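Local coordinates for enoyl CoA hydratase/isomerase (Crotonase) (Legionella pneumophila subsp. pneumophila, PDB 3I47), which probably acts as an enoyl-CoA hydratase or isomerase of the crotonase family, adding water across, or shifting, the double bond of enoyl-CoA thioesters, at residues I123-S129 with V180-D186; I103-Q107 with L189-T193; V14-N20 with V51-N57. All coordinates share one frame; numbering follows the deposited sequence.

In the fold
All three contacts involve one mixed beta sheet of the crotonase fold. Contact 3 pairs strands 14-19 and 51-56; strand 102-106, which carries the first half of contact 2, lies beside 51-56, with Ile103 O 2.8 Å from Leu54 N. Strand 123-127 follows, Ile125 O standing 2.8 Å from Val106 N, and contact 1 adds the edge strand 182-184. The chain then turns directly into helix 189-201, which packs back on the sheet in contact 2 and also touches Val14, Leu16 and Val51 of contact 3. Centres of contacts 1 and 2 lie about 7 Å apart, those of 2 and 3 about 9 Å, those of 1 and 3 about 15 Å.

Contact 1. Residues I123-S129 with V180-D186; sequences IAIASTS and VQHCVPD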
loop_
_atom_site.group_PDB
_atom_site.type_symbol
_atom_site.label_atom_id
_atom_site.label_comp_id
_atom_site.label_asym_id
_atom_site.label_seq_id
_atom_site.Cartn_x
_atom_site.Cartn_y
_atom_site.Cartn_z
ATOM N N ILE A 123 -2.158 -3.293 -3.163
ATOM C CA ILE A 123 -2.001 -4.731 -2.993
ATOM C C ILE A 123 -1.239 -4.967 -1.700
ATOM O O ILE A 123 -0.281 -4.252 -1.419
ATOM C CB ILE A 123 -1.190 -5.358 -4.148
ATOM C CG1 ILE A 123 -1.898 -5.156 -5.497
ATOM C CG2 ILE A 123 -0.917 -6.846 -3.885
ATOM C CD1 ILE A 123 -0.936 -5.292 -6.701
ATOM N N ALA A 124 -1.665 -5.953 -0.918
ATOM C CA ALA A 124 -0.904 -6.359 0.255
ATOM C C ALA A 124 -0.648 -7.860 0.198
ATOM O O ALA A 124 -1.534 -8.647 -0.170
ATOM C CB ALA A 124 -1.614 -5.943 1.574
ATOM N N ILE A 125 0.587 -8.233 0.521
ATOM C CA ILE A 125 1.051 -9.605 0.500
ATOM C C ILE A 125 1.497 -9.912 1.921
ATOM O O ILE A 125 2.311 -9.166 2.484
ATOM C CB ILE A 125 2.264 -9.753 -0.449
ATOM C CG1 ILE A 125 1.891 -9.367 -1.896
ATOM C CG2 ILE A 125 2.817 -11.196 -0.391
ATOM C CD1 ILE A 125 3.104 -9.211 -2.845
ATOM N N ALA A 126 0.961 -10.980 2.509
ATOM C CA ALA A 126 1.299 -11.347 3.882
ATOM C C ALA A 126 1.965 -12.709 3.939
ATOM O O ALA A 126 1.631 -13.607 3.147
ATOM C CB ALA A 126 0.052 -11.341 4.744
ATOM N N SER A 127 2.907 -12.866 4.864
ATOM C CA SER A 127 3.412 -14.189 5.207
ATOM C C SER A 127 2.327 -14.917 6.012
ATOM O O SER A 127 1.441 -14.283 6.605
ATOM C CB SER A 127 4.697 -14.065 6.032
ATOM O OG SER A 127 4.410 -13.356 7.212
ATOM N N THR A 128 2.383 -16.245 6.023
ATOM C CA THR A 128 1.351 -17.033 6.706
ATOM C C THR A 128 1.280 -16.708 8.200
ATOM O O THR A 128 0.215 -16.839 8.816
ATOM C CB THR A 128 1.578 -18.553 6.519
ATOM O OG1 THR A 128 2.871 -18.910 7.007
ATOM C CG2 THR A 128 1.479 -18.935 5.050
ATOM N N SER A 129 2.395 -16.266 8.765
ATOM C CA SER A 129 2.469 -15.969 10.198
ATOM C C SER A 129 2.104 -14.521 10.559
ATOM O O SER A 129 2.123 -14.162 11.746
ATOM C CB SER A 129 3.859 -16.328 10.745
ATOM O OG SER A 129 4.053 -17.732 10.742
ATOM N N VAL A 180 -5.491 -8.422 2.577
ATOM C CA VAL A 180 -4.358 -8.912 1.782
ATOM C C VAL A 180 -4.885 -9.777 0.653
ATOM O O VAL A 180 -5.924 -10.452 0.804
ATOM C CB VAL A 180 -3.279 -9.676 2.605
ATOM C CG1 VAL A 180 -2.807 -8.839 3.780
ATOM C CG2 VAL A 180 -3.757 -10.995 3.063
ATOM N N GLN A 181 -4.171 -9.752 -0.469
ATOM C CA GLN A 181 -4.584 -10.518 -1.656
ATOM C C GLN A 181 -3.727 -11.738 -1.947
ATOM O O GLN A 181 -4.055 -12.520 -2.858
ATOM C CB GLN A 181 -4.602 -9.615 -2.890
ATOM C CG GLN A 181 -5.639 -8.503 -2.864
ATOM C CD GLN A 181 -5.047 -7.139 -2.577
ATOM O OE1 GLN A 181 -4.196 -6.986 -1.711
ATOM N NE2 GLN A 181 -5.511 -6.131 -3.311
ATOM N N HIS A 182 -2.628 -11.893 -1.198
ATOM C CA HIS A 182 -1.728 -13.030 -1.314
ATOM C C HIS A 182 -1.221 -13.393 0.064
ATOM O O HIS A 182 -0.875 -12.511 0.851
ATOM C CB HIS A 182 -0.518 -12.684 -2.192
ATOM C CG HIS A 182 -0.889 -12.224 -3.563
ATOM N ND1 HIS A 182 -1.116 -13.097 -4.604
ATOM C CD2 HIS A 182 -1.109 -10.981 -4.055
ATOM C CE1 HIS A 182 -1.444 -12.408 -5.684
ATOM N NE2 HIS A 182 -1.457 -11.124 -5.376
ATOM N N CYS A 183 -1.171 -14.692 0.343
ATOM C CA CYS A 183 -0.698 -15.191 1.618
ATOM C C CYS A 183 0.287 -16.298 1.263
ATOM O O CYS A 183 -0.085 -17.303 0.633
ATOM C CB CYS A 183 -1.892 -15.690 2.436
ATOM S SG CYS A 183 -1.503 -16.238 4.113
ATOM N N VAL A 184 1.550 -16.092 1.620
ATOM C CA VAL A 184 2.656 -16.900 1.089
ATOM C C VAL A 184 3.583 -17.383 2.212
ATOM O O VAL A 184 3.559 -16.834 3.321
ATOM C CB VAL A 184 3.445 -16.105 0.007
ATOM C CG1 VAL A 184 2.520 -15.703 -1.155
ATOM C CG2 VAL A 184 4.083 -14.876 0.623
ATOM N N PRO A 185 4.396 -18.434 1.962
ATOM C CA PRO A 185 5.249 -18.971 3.018
ATOM C C PRO A 185 6.197 -17.939 3.615
ATOM O O PRO A 185 6.747 -17.113 2.884
ATOM C CB PRO A 185 6.037 -20.076 2.295
ATOM C CG PRO A 185 5.112 -20.513 1.203
ATOM C CD PRO A 185 4.513 -19.227 0.724
ATOM N N ASP A 186 6.371 -17.998 4.937
ATOM C CA ASP A 186 7.213 -17.050 5.678
ATOM C C ASP A 186 8.615 -16.829 5.075
ATOM O O ASP A 186 9.065 -15.689 4.895
ATOM C CB ASP A 186 7.390 -17.528 7.130
ATOM C CG ASP A 186 6.107 -17.448 7.966
ATOM O OD1 ASP A 186 5.058 -16.991 7.479
ATOM O OD2 ASP A 186 6.164 -17.846 9.152
HETATM O O HOH W 1 5.431 -20.393 6.335
#
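Asp186 grips the turn just after strand 123-127 with both carboxylate oxygens. Asp186 OD2 takes Ser129 OG at 2.6 Å and Asp186 OD1 takes Ser129 N at 3.0 Å, each through the syn lone pair, while Thr128 OG1 donates to OD1 from above the carboxylate plane. Three bonds thus fix the rotation of the group, and a water joins Thr128 OG1 to Asp186 N. Behind this clasp, strand 182-184 runs parallel to 123-127 as the edge strand of the main sheet of the crotonase fold. Ala126 bonds to strand 182-184 through both its backbone groups, N to His182 O and O from Val184 N; the bond from Thr128 N to Val184 O is weak. At the other end the Gln181 side chain stands in for a backbone carbonyl: it bends at chi2 (104°), bringing OE1 to Ala124 N at 2.8 Å with a nearly straight N-H (169°), while Gln181 N donates to Ala124 O. The amide's NE2 goes to Asp122 O. On one face, Ile125 CG1 comes obliquely to His182 CD2 and Ile123 CG2 meets the ring at its edge; Phe192 and Tyr196 of helix 189-201 also meet this imidazole. On the other face lie Ala124, Ala126 and Val180, whose CG1 fits against both alanine methyls, 3.8 Å from Ala124 CB and 3.9 Å from Ala126 CB.

Contact 2. Residues I103-Q107 with L189-T193; sequences IAMVQ and LLEFT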
loop_
_atom_site.group_PDB
_atom_site.type_symbol
_atom_site.label_atom_id
_atom_site.label_comp_id
_atom_site.label_asym_id
_atom_site.label_seq_id
_atom_site.Cartn_x
_atom_site.Cartn_y
_atom_site.Cartn_z
ATOM N N ILE A 103 2.490 -1.693 -3.260
ATOM C CA ILE A 103 2.403 -3.031 -2.664
ATOM C C ILE A 103 2.940 -2.956 -1.249
ATOM O O ILE A 103 4.041 -2.426 -1.040
ATOM C CB ILE A 103 3.252 -4.058 -3.445
ATOM C CG1 ILE A 103 2.690 -4.238 -4.856
ATOM C CG2 ILE A 103 3.300 -5.408 -2.710
ATOM C CD1 ILE A 103 3.636 -4.971 -5.787
ATOM N N ALA A 104 2.172 -3.477 -0.295
ATOM C CA ALA A 104 2.667 -3.659 1.091
ATOM C C ALA A 104 3.033 -5.116 1.329
ATOM O O ALA A 104 2.258 -6.008 0.974
ATOM C CB ALA A 104 1.607 -3.224 2.100
ATOM N N MET A 105 4.201 -5.359 1.926
ATOM C CA MET A 105 4.695 -6.714 2.168
ATOM C C MET A 105 4.766 -6.860 3.685
ATOM O O MET A 105 5.557 -6.160 4.336
ATOM C CB MET A 105 6.087 -6.896 1.527
ATOM C CG MET A 105 6.767 -8.230 1.817
ATOM S SD MET A 105 8.472 -8.395 1.153
ATOM C CE MET A 105 9.347 -8.800 2.649
ATOM N N VAL A 106 3.922 -7.729 4.239
ATOM C CA VAL A 106 3.717 -7.766 5.692
ATOM C C VAL A 106 4.123 -9.102 6.318
ATOM O O VAL A 106 3.533 -10.151 6.001
ATOM C CB VAL A 106 2.232 -7.507 6.033
ATOM C CG1 VAL A 106 2.012 -7.528 7.545
ATOM C CG2 VAL A 106 1.755 -6.180 5.428
ATOM N N GLN A 107 5.102 -9.040 7.221
ATOM C CA GLN A 107 5.507 -10.173 8.050
ATOM C C GLN A 107 5.176 -9.861 9.513
ATOM O O GLN A 107 5.137 -8.694 9.924
ATOM C CB GLN A 107 7.012 -10.443 7.894
ATOM C CG GLN A 107 7.959 -9.706 8.898
ATOM C CD GLN A 107 8.153 -8.199 8.647
ATOM O OE1 GLN A 107 7.464 -7.569 7.823
ATOM N NE2 GLN A 107 9.112 -7.606 9.377
ATOM N N LEU A 189 8.704 -14.814 1.584
ATOM C CA LEU A 189 7.886 -13.619 1.421
ATOM C C LEU A 189 8.573 -12.583 0.530
ATOM O O LEU A 189 7.955 -12.064 -0.408
ATOM C CB LEU A 189 7.550 -13.017 2.796
ATOM C CG LEU A 189 6.754 -11.705 2.810
ATOM C CD1 LEU A 189 5.355 -11.882 2.192
ATOM C CD2 LEU A 189 6.631 -11.184 4.247
ATOM N N LEU A 190 9.842 -12.289 0.826
ATOM C CA LEU A 190 10.596 -11.320 0.036
ATOM C C LEU A 190 10.723 -11.755 -1.421
ATOM O O LEU A 190 10.415 -10.988 -2.339
ATOM C CB LEU A 190 11.993 -11.098 0.650
ATOM C CG LEU A 190 12.894 -10.113 -0.105
ATOM C CD1 LEU A 190 12.270 -8.728 -0.175
ATOM C CD2 LEU A 190 14.282 -10.037 0.560
ATOM N N GLU A 191 11.136 -13.002 -1.631
ATOM C CA GLU A 191 11.325 -13.514 -2.987
ATOM C C GLU A 191 10.023 -13.445 -3.786
ATOM O O GLU A 191 10.011 -12.997 -4.935
ATOM C CB GLU A 191 11.869 -14.947 -2.956
ATOM C CG GLU A 191 13.319 -15.045 -2.452
ATOM C CD GLU A 191 13.471 -15.112 -0.922
ATOM O OE1 GLU A 191 14.583 -15.485 -0.497
ATOM O OE2 GLU A 191 12.539 -14.799 -0.130
ATOM N N PHE A 192 8.917 -13.869 -3.172
ATOM C CA PHE A 192 7.607 -13.779 -3.829
ATOM C C PHE A 192 7.270 -12.332 -4.221
ATOM O O PHE A 192 6.849 -12.044 -5.345
ATOM C CB PHE A 192 6.500 -14.333 -2.911
ATOM C CG PHE A 192 5.126 -14.253 -3.508
ATOM C CD1 PHE A 192 4.349 -13.090 -3.392
ATOM C CD2 PHE A 192 4.604 -15.334 -4.217
ATOM C CE1 PHE A 192 3.067 -13.009 -3.978
ATOM C CE2 PHE A 192 3.330 -15.275 -4.789
ATOM C CZ PHE A 192 2.554 -14.108 -4.675
ATOM N N THR A 193 7.447 -11.424 -3.267
ATOM C CA THR A 193 7.090 -10.031 -3.454
ATOM C C THR A 193 7.922 -9.372 -4.550
ATOM O O THR A 193 7.376 -8.665 -5.398
ATOM C CB THR A 193 7.242 -9.267 -2.124
ATOM O OG1 THR A 193 6.315 -9.817 -1.189
ATOM C CG2 THR A 193 6.934 -7.787 -2.314
#
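Met105 lays its thioether across the first turn of helix 189-201, between Leu189, Leu190 and Thr193. CG stands anti to the backbone N (chi1 175°) and chi2 is also extended, which carries the chain straight out from the strand; the bend at chi3 (125°) then turns CE toward Leu190. Met105 and Leu189 meet tip to tip, CG to CG at 3.6 Å. The sulfur rests against Thr193, with Met105 SD 3.6 Å from Thr193 CB, and Met105 CE lies 3.8 Å from Leu190 CA. Thr193 OG1, 3.4 Å from Met105 CG, faces an apolar neighbour but is satisfied within the helix: it donates to Leu189 O at 2.9 Å from above the carbonyl plane, and Thr193 N reaches the same oxygen from the opposite face. The hydroxyl bond fixes the rotation of the side chain, leaving CB and the methyl beside the sulfur. Farther along the strand, Leu189 CD2 touches Val106 O and Gln107 CB, both at 3.7 Å, while the Gln107 amide gives its NE2 to Gly58 O. Leu189 and Thr193 also lean on Ile125 of the next strand. No hydrogen bond crosses between the segments. Strand and helix run nearly antiparallel, 165° apart, a helix-on-sheet layer of the alpha/beta crotonase fold.

Contact 3. Residues V14-N20 with V51-N57; sequences VGLLTMN and VIVLKAN
Lys55 starts with CG between its backbone N and carbonyl carbon (chi1 63°), runs extended through chi2 and chi3, and bends only at chi4 (72°), while Thr18 holds OG1 anti to its carbonyl carbon. The two side chains cross, and Lys55 NZ donates to Thr18 OG1 at 2.8 Å. The lysine chain passes close over the hydroxyl, Lys55 CE lying 3.3 Å from Thr18 OG1. Next to this bond, the Thr18 methyl, CG2, meets the Asn57 amide, 3.5 Å from its ND2. That amide crosses Asn20 with the planes 81° apart: Asn57 ND2 donates to Asn20 OD1 at 2.9 Å, the acceptor in the plane of the Asn57 amide but the donor well above the carbonyl plane of Asn20. Asn20 ND2 is hydrogen-bonded to Ser4 O. Between the two backbones, six hydrogen bonds from Gly15 N to Asn57 N zip the parallel strands 14-19 and 51-56. On the face of Thr18 and Lys55, Leu16 lies alongside Val53, CD2 to CB at 3.7 Å, and the Val14 and Val53 side chains cross, CG1 touching CG2; helix 189-201 covers Val14, Leu16 and Val51. The other face carries Leu17 side by side with Leu54, CD2 to CD2 at 3.8 Å, and Met19, whose CE reaches Ala56 CB at 4.1 Å; helix 30-45 packs on Leu17, Met19 and Ile52. Strand 14-19, helix 30-45 and strand 51-56 form a beta-alpha-beta crossover unit, a building block of the crotonase fold.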
loop_
_atom_site.group_PDB
_atom_site.type_symbol
_atom_site.label_atom_id
_atom_site.label_comp_id
_atom_site.label_asym_id
_atom_site.label_seq_id
_atom_site.Cartn_x
_atom_site.Cartn_y
_atom_site.Cartn_z
ATOM N N VAL A 14 11.559 -1.276 -9.553
ATOM C CA VAL A 14 10.793 -1.361 -8.304
ATOM C C VAL A 14 11.475 -0.521 -7.216
ATOM O O VAL A 14 12.637 -0.757 -6.868
ATOM C CB VAL A 14 10.644 -2.827 -7.823
ATOM C CG1 VAL A 14 9.801 -2.894 -6.555
ATOM C CG2 VAL A 14 10.011 -3.685 -8.902
ATOM N N GLY A 15 10.750 0.459 -6.682
ATOM C CA GLY A 15 11.258 1.251 -5.550
ATOM C C GLY A 15 10.881 0.550 -4.265
ATOM O O GLY A 15 9.715 0.219 -4.063
ATOM N N LEU A 16 11.870 0.305 -3.412
ATOM C CA LEU A 16 11.665 -0.465 -2.187
ATOM C C LEU A 16 11.919 0.411 -0.970
ATOM O O LEU A 16 13.037 0.900 -0.787
ATOM C CB LEU A 16 12.631 -1.655 -2.168
ATOM C CG LEU A 16 12.571 -2.644 -3.335
ATOM C CD1 LEU A 16 13.848 -3.454 -3.406
ATOM C CD2 LEU A 16 11.392 -3.554 -3.155
ATOM N N LEU A 17 10.879 0.643 -0.169
ATOM C CA LEU A 17 11.020 1.355 1.108
ATOM C C LEU A 17 10.975 0.306 2.190
ATOM O O LEU A 17 9.994 -0.435 2.280
ATOM C CB LEU A 17 9.877 2.355 1.318
ATOM C CG LEU A 17 9.830 3.716 0.613
ATOM C CD1 LEU A 17 9.508 3.598 -0.873
ATOM C CD2 LEU A 17 8.804 4.589 1.313
ATOM N N THR A 18 12.025 0.230 3.005
ATOM C CA THR A 18 12.095 -0.783 4.058
ATOM C C THR A 18 12.190 -0.171 5.457
ATOM O O THR A 18 13.196 0.458 5.802
ATOM C CB THR A 18 13.285 -1.745 3.816
ATOM O OG1 THR A 18 13.197 -2.277 2.489
ATOM C CG2 THR A 18 13.271 -2.894 4.813
ATOM N N MET A 19 11.152 -0.381 6.263
ATOM C CA MET A 19 11.199 0.026 7.668
ATOM C C MET A 19 12.242 -0.824 8.390
ATOM O O MET A 19 12.198 -2.053 8.340
ATOM C CB MET A 19 9.820 -0.113 8.311
ATOM C CG MET A 19 8.782 0.878 7.745
ATOM S SD MET A 19 7.060 0.745 8.389
ATOM C CE MET A 19 6.568 -0.891 7.800
ATOM N N ASN A 20 13.179 -0.160 9.063
ATOM C CA ASN A 20 14.375 -0.848 9.544
ATOM C C ASN A 20 14.683 -0.550 11.019
ATOM O O ASN A 20 15.847 -0.625 11.453
ATOM C CB ASN A 20 15.559 -0.487 8.623
ATOM C CG ASN A 20 16.767 -1.389 8.823
ATOM O OD1 ASN A 20 16.647 -2.614 8.880
ATOM N ND2 ASN A 20 17.948 -0.778 8.928
ATOM N N VAL A 51 6.966 0.583 -9.905
ATOM C CA VAL A 51 6.176 -0.061 -8.835
ATOM C C VAL A 51 6.836 0.281 -7.509
ATOM O O VAL A 51 8.060 0.312 -7.426
ATOM C CB VAL A 51 6.122 -1.604 -9.025
ATOM C CG1 VAL A 51 5.392 -2.317 -7.855
ATOM C CG2 VAL A 51 5.456 -1.969 -10.377
ATOM N N ILE A 52 6.019 0.549 -6.492
ATOM C CA ILE A 52 6.523 0.882 -5.157
ATOM C C ILE A 52 6.146 -0.198 -4.155
ATOM O O ILE A 52 4.983 -0.591 -4.080
ATOM C CB ILE A 52 5.955 2.236 -4.713
ATOM C CG1 ILE A 52 6.430 3.334 -5.682
ATOM C CG2 ILE A 52 6.404 2.584 -3.280
ATOM C CD1 ILE A 52 5.709 4.670 -5.508
ATOM N N VAL A 53 7.136 -0.660 -3.393
ATOM C CA VAL A 53 6.924 -1.660 -2.339
ATOM C C VAL A 53 7.266 -1.075 -0.972
ATOM O O VAL A 53 8.339 -0.503 -0.794
ATOM C CB VAL A 53 7.787 -2.936 -2.585
ATOM C CG1 VAL A 53 7.682 -3.909 -1.428
ATOM C CG2 VAL A 53 7.352 -3.625 -3.865
ATOM N N LEU A 54 6.335 -1.201 -0.032
ATOM C CA LEU A 54 6.605 -0.904 1.381
ATOM C C LEU A 54 6.786 -2.220 2.117
ATOM O O LEU A 54 5.886 -3.062 2.124
ATOM C CB LEU A 54 5.431 -0.141 2.015
ATOM C CG LEU A 54 4.845 1.084 1.293
ATOM C CD1 LEU A 54 3.705 1.703 2.127
ATOM C CD2 LEU A 54 5.920 2.134 0.953
ATOM N N LYS A 55 7.949 -2.400 2.739
ATOM C CA LYS A 55 8.244 -3.631 3.459
ATOM C C LYS A 55 9.006 -3.317 4.723
ATOM O O LYS A 55 9.181 -2.147 5.055
ATOM C CB LYS A 55 9.003 -4.633 2.573
ATOM C CG LYS A 55 10.397 -4.189 2.075
ATOM C CD LYS A 55 10.984 -5.262 1.148
ATOM C CE LYS A 55 12.357 -4.894 0.632
ATOM N NZ LYS A 55 13.382 -4.995 1.723
ATOM N N ALA A 56 9.438 -4.356 5.425
ATOM C CA ALA A 56 10.033 -4.174 6.747
ATOM C C ALA A 56 11.064 -5.251 7.025
ATOM O O ALA A 56 10.930 -6.386 6.567
ATOM C CB ALA A 56 8.951 -4.187 7.831
ATOM N N ASN A 57 12.090 -4.875 7.783
ATOM C CA ASN A 57 13.032 -5.836 8.345
ATOM C C ASN A 57 12.661 -6.164 9.787
ATOM O O ASN A 57 11.806 -5.509 10.387
ATOM C CB ASN A 57 14.458 -5.282 8.287
ATOM C CG ASN A 57 15.020 -5.258 6.876
ATOM O OD1 ASN A 57 14.634 -6.059 6.018
ATOM N ND2 ASN A 57 15.943 -4.327 6.619
#